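Local coordinates for protein UDP-glucose:anthocyanidin 3-O-glucosyltransferase (Clitoria ternatea, PDB 4REN) that is a plant glycosyltransferase of the GT-B fold, built from two Rossmann-like domains that face each other across a cleft, at residues Pro136-Ser141 against Gln368-Arg373; His17-Leu22 against Ala47-Lys52; Leu142-Asn147 against Ala162-Leu167. All coordinates share one frame; numbering follows the deposited sequence.

Interaction 1. Residues Pro136-Ser141 against Gln368-Arg373; sequences PNVSCS and QGIAAR. With P5M (2-(3,4-dihydroxy-5-methoxyphenyl)-3,5,7-trihydroxychromenium), chain B.
The backbones come nearest at Val138 and Ala371, whose CA atoms lie 6.2 Å apart, where the turn after strand 131-135 meets the first turns of helix 368-378. In this GT-B glycosyltransferase, strand 131-135 belongs to the parallel sheet of one Rossmann-like domain, and helix 368-378 connects two strands of the other sheet, so the contact joins the two domains in the protein interior. Val138 supplies most of the first segment's share. Its CG1 is anti to the backbone N (chi1 172°), which sends the two methyls to different partners: CG2 rests against Ala371 CB at 3.6 Å, while CG1 crosses Ile370 and approaches its CG2 at 4.2 Å. The Ile370 CG2 methyl is shared by three residues, since Ser141 CB also lies 4.2 Å from it and Cys140 CB 4.3 Å. All these meetings are apolar. Polar links continue around them: the Val138 N-H is taken by Asp367 OD2, just ahead of the helix, and further along Arg373 forms salt bridges with Asp177 and Asp377. One residue before Val138, Asn137 touches the bound P5M, its CG 3.6 Å from the ligand's O30. The turn is held from within through Val138 O, which accepts from the backbone N of Ser141 and from Trp135 NE1, and also from the Ser141 hydroxyl, whose OG lies in the plane of that carbonyl with a C=O...OG angle of 150°.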
loop_
_atom_site.group_PDB
_atom_site.type_symbol
_atom_site.label_atom_id
_atom_site.label_comp_id
_atom_site.label_asym_id
_atom_site.label_seq_id
_atom_site.Cartn_x
_atom_site.Cartn_y
_atom_site.Cartn_z
ATOM N N PRO A 136 0.801 6.400 0.211
ATOM C CA PRO A 136 0.016 5.188 -0.034
ATOM C C PRO A 136 0.532 3.995 0.766
ATOM O O PRO A 136 0.139 2.861 0.486
ATOM C CB PRO A 136 0.252 4.938 -1.523
ATOM C CG PRO A 136 1.650 5.406 -1.739
ATOM C CD PRO A 136 1.850 6.584 -0.810
ATOM N N ASN A 137 1.397 4.241 1.743
ATOM C CA ASN A 137 1.981 3.157 2.525
ATOM C C ASN A 137 1.206 2.902 3.814
ATOM O O ASN A 137 0.148 3.493 4.033
ATOM C CB ASN A 137 3.442 3.473 2.853
ATOM C CG ASN A 137 4.215 3.983 1.651
ATOM O OD1 ASN A 137 4.897 5.007 1.725
ATOM N ND2 ASN A 137 4.109 3.273 0.534
ATOM N N VAL A 138 1.725 2.012 4.657
ATOM C CA VAL A 138 1.165 1.823 5.992
ATOM C C VAL A 138 1.273 3.148 6.737
ATOM O O VAL A 138 2.374 3.654 6.949
ATOM C CB VAL A 138 1.902 0.713 6.773
ATOM C CG1 VAL A 138 1.435 0.667 8.218
ATOM C CG2 VAL A 138 1.686 -0.634 6.099
ATOM N N SER A 139 0.128 3.711 7.109
ATOM C CA SER A 139 0.077 5.057 7.675
ATOM C C SER A 139 0.887 5.197 8.958
ATOM O O SER A 139 1.600 6.183 9.143
ATOM C CB SER A 139 -1.373 5.482 7.929
ATOM O OG SER A 139 -1.995 4.642 8.885
ATOM N N CYS A 140 0.787 4.202 9.832
ATOM C CA CYS A 140 1.435 4.251 11.140
ATOM C C CYS A 140 2.962 4.305 11.065
ATOM O O CYS A 140 3.624 4.638 12.047
ATOM C CB CYS A 140 1.002 3.056 11.991
ATOM S SG CYS A 140 -0.779 2.921 12.247
ATOM N N SER A 141 3.519 3.982 9.901
ATOM C CA SER A 141 4.969 3.939 9.738
ATOM C C SER A 141 5.579 5.316 9.481
ATOM O O SER A 141 6.800 5.451 9.418
ATOM C CB SER A 141 5.358 2.968 8.621
ATOM O OG SER A 141 4.843 3.392 7.372
ATOM N N GLN A 368 5.633 -3.743 6.112
ATOM C CA GLN A 368 4.711 -4.864 6.282
ATOM C C GLN A 368 4.707 -5.398 7.712
ATOM O O GLN A 368 3.709 -5.958 8.169
ATOM C CB GLN A 368 5.052 -5.991 5.304
ATOM C CG GLN A 368 4.846 -5.637 3.835
ATOM C CD GLN A 368 5.329 -6.731 2.900
ATOM O OE1 GLN A 368 5.895 -7.734 3.337
ATOM N NE2 GLN A 368 5.109 -6.540 1.607
ATOM N N GLY A 369 5.828 -5.229 8.409
ATOM C CA GLY A 369 5.931 -5.630 9.800
ATOM C C GLY A 369 5.225 -4.650 10.715
ATOM O O GLY A 369 4.702 -5.027 11.763
ATOM N N ILE A 370 5.215 -3.383 10.316
ATOM C CA ILE A 370 4.477 -2.360 11.042
ATOM C C ILE A 370 2.984 -2.636 10.899
ATOM O O ILE A 370 2.227 -2.519 11.861
ATOM C CB ILE A 370 4.794 -0.949 10.513
ATOM C CG1 ILE A 370 6.307 -0.718 10.451
ATOM C CG2 ILE A 370 4.108 0.109 11.369
ATOM C CD1 ILE A 370 6.991 -0.759 11.802
ATOM N N ALA A 371 2.572 -3.010 9.692
ATOM C CA ALA A 371 1.185 -3.379 9.430
ATOM C C ALA A 371 0.776 -4.601 10.247
ATOM O O ALA A 371 -0.289 -4.618 10.864
ATOM C CB ALA A 371 0.986 -3.649 7.953
ATOM N N ALA A 372 1.627 -5.622 10.235
ATOM C CA ALA A 372 1.351 -6.873 10.935
ATOM C C ALA A 372 1.160 -6.662 12.434
ATOM O O ALA A 372 0.244 -7.224 13.033
ATOM C CB ALA A 372 2.460 -7.877 10.675
ATOM N N ARG A 373 2.028 -5.852 13.035
ATOM C CA ARG A 373 1.937 -5.556 14.459
ATOM C C ARG A 373 0.618 -4.872 14.810
ATOM O O ARG A 373 -0.039 -5.237 15.787
ATOM C CB ARG A 373 3.109 -4.678 14.900
ATOM C CG ARG A 373 3.149 -4.421 16.398
ATOM C CD ARG A 373 3.248 -5.727 17.164
ATOM N NE ARG A 373 4.476 -6.449 16.845
ATOM C CZ ARG A 373 4.721 -7.703 17.206
ATOM N NH1 ARG A 373 3.820 -8.383 17.895
ATOM N NH2 ARG A 373 5.865 -8.282 16.873
HETATM O O30 P5M B . 6.696 2.011 3.274
HETATM C C2 P5M B . 7.802 1.313 2.897
HETATM C C3 P5M B . 7.915 0.726 1.535
HETATM C C9 P5M B . 6.909 0.861 0.590
HETATM C C10 P5M B . 7.073 0.291 -0.670
HETATM O O27 P5M B . 6.069 0.437 -1.580
HETATM C C1 P5M B . 8.856 1.134 3.786
HETATM C C6 P5M B . 9.999 0.423 3.423
HETATM O O29 P5M B . 11.002 0.274 4.332
HETATM C C5 P5M B . 10.146 -0.141 2.157
HETATM C C4 P5M B . 9.150 -0.020 1.200
HETATM O O12 P5M B . 9.308 -0.579 -0.036
HETATM C C11 P5M B . 8.327 -0.460 -0.988
HETATM C C14 P5M B . 8.604 -1.105 -2.305
HETATM C C15 P5M B . 9.708 -1.950 -2.355
HETATM C C16 P5M B . 10.074 -2.609 -3.520
HETATM O O22 P5M B . 11.158 -3.433 -3.530
HETATM C C19 P5M B . 7.825 -0.882 -3.442
HETATM C C18 P5M B . 8.112 -1.499 -4.659
HETATM O O21 P5M B . 7.332 -1.270 -5.763
HETATM C C23 P5M B . 5.942 -1.588 -5.726
HETATM C C17 P5M B . 9.276 -2.408 -4.748
HETATM O O24 P5M B . 9.610 -3.038 -5.909
#

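Interaction 2. Residues His17-Leu22 against Ala47-Lys52; sequences HLPPLL and AFLFTK. With P5M (2-(3,4-dihydroxy-5-methoxyphenyl)-3,5,7-trihydroxychromenium), chain B.
Leu49, at the end of helix 43-49, packs between Leu18 and Leu22 in the dense part of this apolar contact, where all three are buried. Leu49 CD1 lies 3.8 Å from Leu18 CB and meets Leu22 CD2 tip to tip at 4.0 Å. Leu22 CG is anti to its backbone N (chi1 175°), which carries CD1 out to Phe50 CE1 at 3.7 Å. The Phe50 ring is backed by its own neighbour, with Leu49 CB 3.7 Å above the ring plane over its centre, and it also meets Phe39 edge-to-face. On the solvent side Phe48 is exposed, and across the contact its ring is met only by Leu18 CD1, obliquely, 3.7 Å from Phe48 CD2, and by Pro19 CD at its edge, 4.4 Å from Phe48 CE2. On the ligand side, His17 NE2 is modelled within hydrogen-bonding distance of P5M O27, near the plane of the imidazole, though the distance is implausibly short and its detail doubtful. His17 ND1 is bonded to Asp114. Two helices, 19-31 and 43-49, that follow the adjacent parallel strands 6-10 and 36-42 and pack together in this way are characteristic of successive beta-alpha units in a Rossmann-like domain.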
loop_
_atom_site.group_PDB
_atom_site.type_symbol
_atom_site.label_atom_id
_atom_site.label_comp_id
_atom_site.label_asym_id
_atom_site.label_seq_id
_atom_site.Cartn_x
_atom_site.Cartn_y
_atom_site.Cartn_z
ATOM N N HIS A 17 2.058 1.645 -6.226
ATOM C CA HIS A 17 2.072 3.078 -5.947
ATOM C C HIS A 17 1.307 3.874 -7.003
ATOM O O HIS A 17 1.120 5.080 -6.860
ATOM C CB HIS A 17 3.508 3.596 -5.863
ATOM C CG HIS A 17 4.226 3.207 -4.608
ATOM N ND1 HIS A 17 4.453 4.092 -3.576
ATOM C CD2 HIS A 17 4.779 2.032 -4.225
ATOM C CE1 HIS A 17 5.110 3.478 -2.609
ATOM N NE2 HIS A 17 5.320 2.227 -2.977
ATOM N N LEU A 18 0.870 3.199 -8.061
ATOM C CA LEU A 18 0.231 3.877 -9.189
ATOM C C LEU A 18 -1.302 4.026 -9.100
ATOM O O LEU A 18 -1.817 5.133 -9.266
ATOM C CB LEU A 18 0.668 3.251 -10.522
ATOM C CG LEU A 18 2.116 3.506 -10.941
ATOM C CD1 LEU A 18 2.542 2.527 -12.025
ATOM C CD2 LEU A 18 2.281 4.940 -11.417
ATOM N N PRO A 19 -2.040 2.925 -8.845
ATOM C CA PRO A 19 -3.492 3.099 -8.701
ATOM C C PRO A 19 -3.954 4.068 -7.595
ATOM O O PRO A 19 -4.869 4.845 -7.867
ATOM C CB PRO A 19 -3.989 1.675 -8.422
ATOM C CG PRO A 19 -2.977 0.801 -9.057
ATOM C CD PRO A 19 -1.668 1.497 -8.830
ATOM N N PRO A 20 -3.348 4.035 -6.388
ATOM C CA PRO A 20 -3.891 4.919 -5.350
ATOM C C PRO A 20 -3.706 6.407 -5.643
ATOM O O PRO A 20 -4.490 7.211 -5.139
ATOM C CB PRO A 20 -3.080 4.538 -4.104
ATOM C CG PRO A 20 -2.532 3.194 -4.390
ATOM C CD PRO A 20 -2.256 3.202 -5.852
ATOM N N LEU A 21 -2.692 6.772 -6.424
ATOM C CA LEU A 21 -2.469 8.181 -6.749
ATOM C C LEU A 21 -3.342 8.657 -7.910
ATOM O O LEU A 21 -3.862 9.771 -7.880
ATOM C CB LEU A 21 -0.992 8.460 -7.039
ATOM C CG LEU A 21 -0.659 9.934 -7.282
ATOM C CD1 LEU A 21 -1.217 10.792 -6.166
ATOM C CD2 LEU A 21 0.831 10.128 -7.387
ATOM N N LEU A 22 -3.495 7.816 -8.931
ATOM C CA LEU A 22 -4.418 8.115 -10.022
ATOM C C LEU A 22 -5.838 8.243 -9.474
ATOM O O LEU A 22 -6.618 9.077 -9.932
ATOM C CB LEU A 22 -4.356 7.031 -11.100
ATOM C CG LEU A 22 -5.366 7.154 -12.245
ATOM C CD1 LEU A 22 -5.217 8.492 -12.931
ATOM C CD2 LEU A 22 -5.203 6.026 -13.246
ATOM N N ALA A 47 2.020 2.875 -19.313
ATOM C CA ALA A 47 1.466 1.722 -20.013
ATOM C C ALA A 47 0.673 0.862 -19.038
ATOM O O ALA A 47 -0.250 0.151 -19.429
ATOM C CB ALA A 47 2.574 0.907 -20.664
ATOM N N PHE A 48 1.042 0.939 -17.763
ATOM C CA PHE A 48 0.387 0.156 -16.722
ATOM C C PHE A 48 -0.984 0.719 -16.357
ATOM O O PHE A 48 -1.942 -0.033 -16.191
ATOM C CB PHE A 48 1.277 0.087 -15.480
ATOM C CG PHE A 48 0.707 -0.747 -14.372
ATOM C CD1 PHE A 48 0.644 -2.127 -14.489
ATOM C CD2 PHE A 48 0.244 -0.154 -13.209
ATOM C CE1 PHE A 48 0.121 -2.900 -13.470
ATOM C CE2 PHE A 48 -0.280 -0.922 -12.184
ATOM C CZ PHE A 48 -0.339 -2.297 -12.316
ATOM N N LEU A 49 -1.071 2.041 -16.237
ATOM C CA LEU A 49 -2.306 2.695 -15.812
ATOM C C LEU A 49 -3.259 3.009 -16.963
ATOM O O LEU A 49 -4.440 2.660 -16.917
ATOM C CB LEU A 49 -1.996 3.993 -15.062
ATOM C CG LEU A 49 -1.510 3.910 -13.616
ATOM C CD1 LEU A 49 -1.291 5.304 -13.052
ATOM C CD2 LEU A 49 -2.495 3.139 -12.757
ATOM N N PHE A 50 -2.740 3.664 -17.995
ATOM C CA PHE A 50 -3.591 4.337 -18.972
ATOM C C PHE A 50 -3.831 3.582 -20.281
ATOM O O PHE A 50 -4.442 4.125 -21.205
ATOM C CB PHE A 50 -3.034 5.735 -19.264
ATOM C CG PHE A 50 -2.770 6.550 -18.029
ATOM C CD1 PHE A 50 -3.816 7.125 -17.324
ATOM C CD2 PHE A 50 -1.474 6.747 -17.575
ATOM C CE1 PHE A 50 -3.576 7.878 -16.188
ATOM C CE2 PHE A 50 -1.228 7.497 -16.439
ATOM C CZ PHE A 50 -2.280 8.063 -15.745
ATOM N N THR A 51 -3.367 2.339 -20.361
ATOM C CA THR A 51 -3.560 1.539 -21.569
ATOM C C THR A 51 -5.043 1.285 -21.840
ATOM O O THR A 51 -5.579 1.717 -22.860
ATOM C CB THR A 51 -2.811 0.192 -21.497
ATOM O OG1 THR A 51 -1.398 0.424 -21.574
ATOM C CG2 THR A 51 -3.226 -0.713 -22.645
ATOM N N LYS A 52 -5.700 0.587 -20.921
ATOM C CA LYS A 52 -7.115 0.277 -21.071
ATOM C C LYS A 52 -7.974 1.505 -20.795
ATOM O O LYS A 52 -8.878 1.829 -21.565
ATOM C CB LYS A 52 -7.520 -0.835 -20.103
ATOM C CG LYS A 52 -6.503 -1.955 -19.955
ATOM C CD LYS A 52 -7.017 -3.036 -19.012
ATOM C CE LYS A 52 -5.990 -4.141 -18.820
ATOM N NZ LYS A 52 -6.533 -5.286 -18.033
HETATM O O30 P5M B . 6.696 2.011 3.274
HETATM C C2 P5M B . 7.802 1.313 2.897
HETATM C C3 P5M B . 7.915 0.726 1.535
HETATM C C9 P5M B . 6.909 0.861 0.590
HETATM C C10 P5M B . 7.073 0.291 -0.670
HETATM O O27 P5M B . 6.069 0.437 -1.580
HETATM C C1 P5M B . 8.856 1.134 3.786
HETATM C C6 P5M B . 9.999 0.423 3.423
HETATM O O29 P5M B . 11.002 0.274 4.332
HETATM C C5 P5M B . 10.146 -0.141 2.157
HETATM C C4 P5M B . 9.150 -0.020 1.200
HETATM O O12 P5M B . 9.308 -0.579 -0.036
HETATM C C11 P5M B . 8.327 -0.460 -0.988
HETATM C C14 P5M B . 8.604 -1.105 -2.305
HETATM C C15 P5M B . 9.708 -1.950 -2.355
HETATM C C16 P5M B . 10.074 -2.609 -3.520
HETATM O O22 P5M B . 11.158 -3.433 -3.530
HETATM C C19 P5M B . 7.825 -0.882 -3.442
HETATM C C18 P5M B . 8.112 -1.499 -4.659
HETATM O O21 P5M B . 7.332 -1.270 -5.763
HETATM C C23 P5M B . 5.942 -1.588 -5.726
HETATM C C17 P5M B . 9.276 -2.408 -4.748
HETATM O O24 P5M B . 9.610 -3.038 -5.909
#

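Interaction 3. Residues Leu142-Asn147 against Ala162-Leu167; sequences LSLYFN and ATLDFL
Leu167 and Asn147 both hold CG beside the backbone N and anti to the carbonyl carbon (chi1 -63° and -52°), and these torsions bring the leucine methyls against the amide and its neighbours. Leu167 CD2 packs 3.4 Å from Asn147 ND2 and 3.5 Å from Ser143 OG, contacts of an apolar methyl with polar atoms. The other branch, CD1, meets Leu144 CD2 at 3.7 Å, the two leucines crossing at about a right angle. Phe166 slides past Asn147 in the opposite direction, its ring plane 57° from the amide plane; Asn147 CB reaches the ring edge, 3.7 Å from Phe166 CE1. The amide is tied down on its own side of the contact. Asn147 ND2 donates to Ser143 O at 2.8 Å, with the acceptor almost in the amide plane although the N-H is bent from a straight approach, and it also bonds to Tyr225 OH on helix 220-229. Leu144 and Phe166 both touch helix 148-157 as well, so that helix shares the apolar cluster. The loops before and after helix 148-157 thus pack on each other in the excursion that follows strand 131-135 of its Rossmann-like domain, with the type I beta turn Leu164-Leu167 supplying Phe166 and Leu167.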
loop_
_atom_site.group_PDB
_atom_site.type_symbol
_atom_site.label_atom_id
_atom_site.label_comp_id
_atom_site.label_asym_id
_atom_site.label_seq_id
_atom_site.Cartn_x
_atom_site.Cartn_y
_atom_site.Cartn_z
ATOM N N LEU A 142 4.734 6.334 9.339
ATOM C CA LEU A 142 5.209 7.705 9.166
ATOM C C LEU A 142 6.031 8.159 10.368
ATOM O O LEU A 142 6.978 8.937 10.233
ATOM C CB LEU A 142 4.030 8.662 8.966
ATOM C CG LEU A 142 3.414 8.787 7.572
ATOM C CD1 LEU A 142 2.139 9.607 7.625
ATOM C CD2 LEU A 142 4.407 9.422 6.626
ATOM N N SER A 143 5.665 7.659 11.544
ATOM C CA SER A 143 6.287 8.078 12.795
ATOM C C SER A 143 7.739 7.614 12.920
ATOM O O SER A 143 8.528 8.213 13.654
ATOM C CB SER A 143 5.464 7.560 13.974
ATOM O OG SER A 143 5.924 8.106 15.193
ATOM N N LEU A 144 8.086 6.549 12.202
ATOM C CA LEU A 144 9.421 5.959 12.284
ATOM C C LEU A 144 10.504 6.899 11.762
ATOM O O LEU A 144 11.628 6.910 12.266
ATOM C CB LEU A 144 9.466 4.649 11.494
ATOM C CG LEU A 144 8.514 3.529 11.910
ATOM C CD1 LEU A 144 8.576 2.390 10.910
ATOM C CD2 LEU A 144 8.845 3.029 13.302
ATOM N N TYR A 145 10.153 7.694 10.758
ATOM C CA TYR A 145 11.130 8.501 10.039
ATOM C C TYR A 145 11.566 9.754 10.796
ATOM O O TYR A 145 12.460 10.476 10.353
ATOM C CB TYR A 145 10.587 8.844 8.652
ATOM C CG TYR A 145 10.272 7.610 7.844
ATOM C CD1 TYR A 145 11.282 6.892 7.229
ATOM C CD2 TYR A 145 8.970 7.150 7.716
ATOM C CE1 TYR A 145 11.010 5.760 6.500
ATOM C CE2 TYR A 145 8.686 6.015 6.986
ATOM C CZ TYR A 145 9.713 5.323 6.381
ATOM O OH TYR A 145 9.445 4.188 5.651
ATOM N N PHE A 146 10.945 9.996 11.944
ATOM C CA PHE A 146 11.298 11.138 12.777
ATOM C C PHE A 146 12.078 10.686 14.007
ATOM O O PHE A 146 12.394 11.489 14.886
ATOM C CB PHE A 146 10.037 11.901 13.187
ATOM C CG PHE A 146 9.308 12.527 12.029
ATOM C CD1 PHE A 146 9.540 13.849 11.681
ATOM C CD2 PHE A 146 8.395 11.793 11.286
ATOM C CE1 PHE A 146 8.872 14.430 10.619
ATOM C CE2 PHE A 146 7.728 12.367 10.219
ATOM C CZ PHE A 146 7.967 13.686 9.887
ATOM N N ASN A 147 12.385 9.392 14.059
ATOM C CA ASN A 147 13.115 8.811 15.181
ATOM C C ASN A 147 14.105 7.736 14.732
ATOM O O ASN A 147 14.294 6.734 15.421
ATOM C CB ASN A 147 12.137 8.225 16.205
ATOM C CG ASN A 147 11.066 9.214 16.624
ATOM O OD1 ASN A 147 11.251 9.989 17.562
ATOM N ND2 ASN A 147 9.937 9.194 15.926
ATOM N N ALA A 162 11.722 -5.751 22.141
ATOM C CA ALA A 162 11.635 -4.521 22.917
ATOM C C ALA A 162 10.690 -3.533 22.243
ATOM O O ALA A 162 10.746 -3.331 21.031
ATOM C CB ALA A 162 13.008 -3.907 23.093
ATOM N N THR A 163 9.827 -2.913 23.039
ATOM C CA THR A 163 8.818 -2.001 22.513
ATOM C C THR A 163 9.373 -0.605 22.264
ATOM O O THR A 163 10.279 -0.155 22.965
ATOM C CB THR A 163 7.603 -1.907 23.452
ATOM O OG1 THR A 163 8.038 -1.593 24.781
ATOM C CG2 THR A 163 6.847 -3.223 23.474
ATOM N N LEU A 164 8.823 0.069 21.258
ATOM C CA LEU A 164 9.234 1.428 20.917
ATOM C C LEU A 164 8.304 2.430 21.601
ATOM O O LEU A 164 7.458 3.053 20.950
ATOM C CB LEU A 164 9.202 1.625 19.398
ATOM C CG LEU A 164 9.733 0.462 18.553
ATOM C CD1 LEU A 164 9.527 0.711 17.066
ATOM C CD2 LEU A 164 11.194 0.205 18.850
ATOM N N ASP A 165 8.467 2.581 22.913
ATOM C CA ASP A 165 7.567 3.408 23.712
ATOM C C ASP A 165 7.731 4.902 23.431
ATOM O O ASP A 165 6.899 5.714 23.841
ATOM C CB ASP A 165 7.762 3.122 25.203
ATOM C CG ASP A 165 7.449 1.681 25.567
ATOM O OD1 ASP A 165 8.345 0.821 25.423
ATOM O OD2 ASP A 165 6.311 1.406 26.003
ATOM N N PHE A 166 8.801 5.259 22.729
ATOM C CA PHE A 166 9.057 6.648 22.366
ATOM C C PHE A 166 8.219 7.075 21.162
ATOM O O PHE A 166 8.297 8.219 20.712
ATOM C CB PHE A 166 10.549 6.868 22.092
ATOM C CG PHE A 166 11.109 5.977 21.020
ATOM C CD1 PHE A 166 11.103 6.380 19.695
ATOM C CD2 PHE A 166 11.649 4.743 21.339
ATOM C CE1 PHE A 166 11.619 5.562 18.705
ATOM C CE2 PHE A 166 12.168 3.921 20.356
ATOM C CZ PHE A 166 12.152 4.331 19.037
ATOM N N LEU A 167 7.421 6.144 20.644
ATOM C CA LEU A 167 6.510 6.436 19.544
ATOM C C LEU A 167 5.084 6.554 20.073
ATOM O O LEU A 167 4.443 5.544 20.356
ATOM C CB LEU A 167 6.584 5.339 18.479
ATOM C CG LEU A 167 7.929 5.164 17.768
ATOM C CD1 LEU A 167 7.883 4.020 16.768
ATOM C CD2 LEU A 167 8.339 6.454 17.082
#

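In the fold
Interactions 1 and 2 are 22 Å apart between centres but meet at the ligand site: Asn137 ND2 packs 3.3 Å from His17 CE1, and both residues touch P5M, which is hydrogen-bonded to Asp181 OD1 and Pro78 O as well. Interaction 3 continues the loop of interaction 1, with centres 12 Å apart, and Ile370 CD1 of the other domain packs on Leu144 CD1 at 3.6 Å. Tyr145 of 142-147 also touches P5M, so all three contacts contribute a segment to its surroundings. Interactions 2 and 3 lie on opposite sides of the chain's centre, their nearest atoms about 9 Å apart, with the ligand site and interaction 1 linking them.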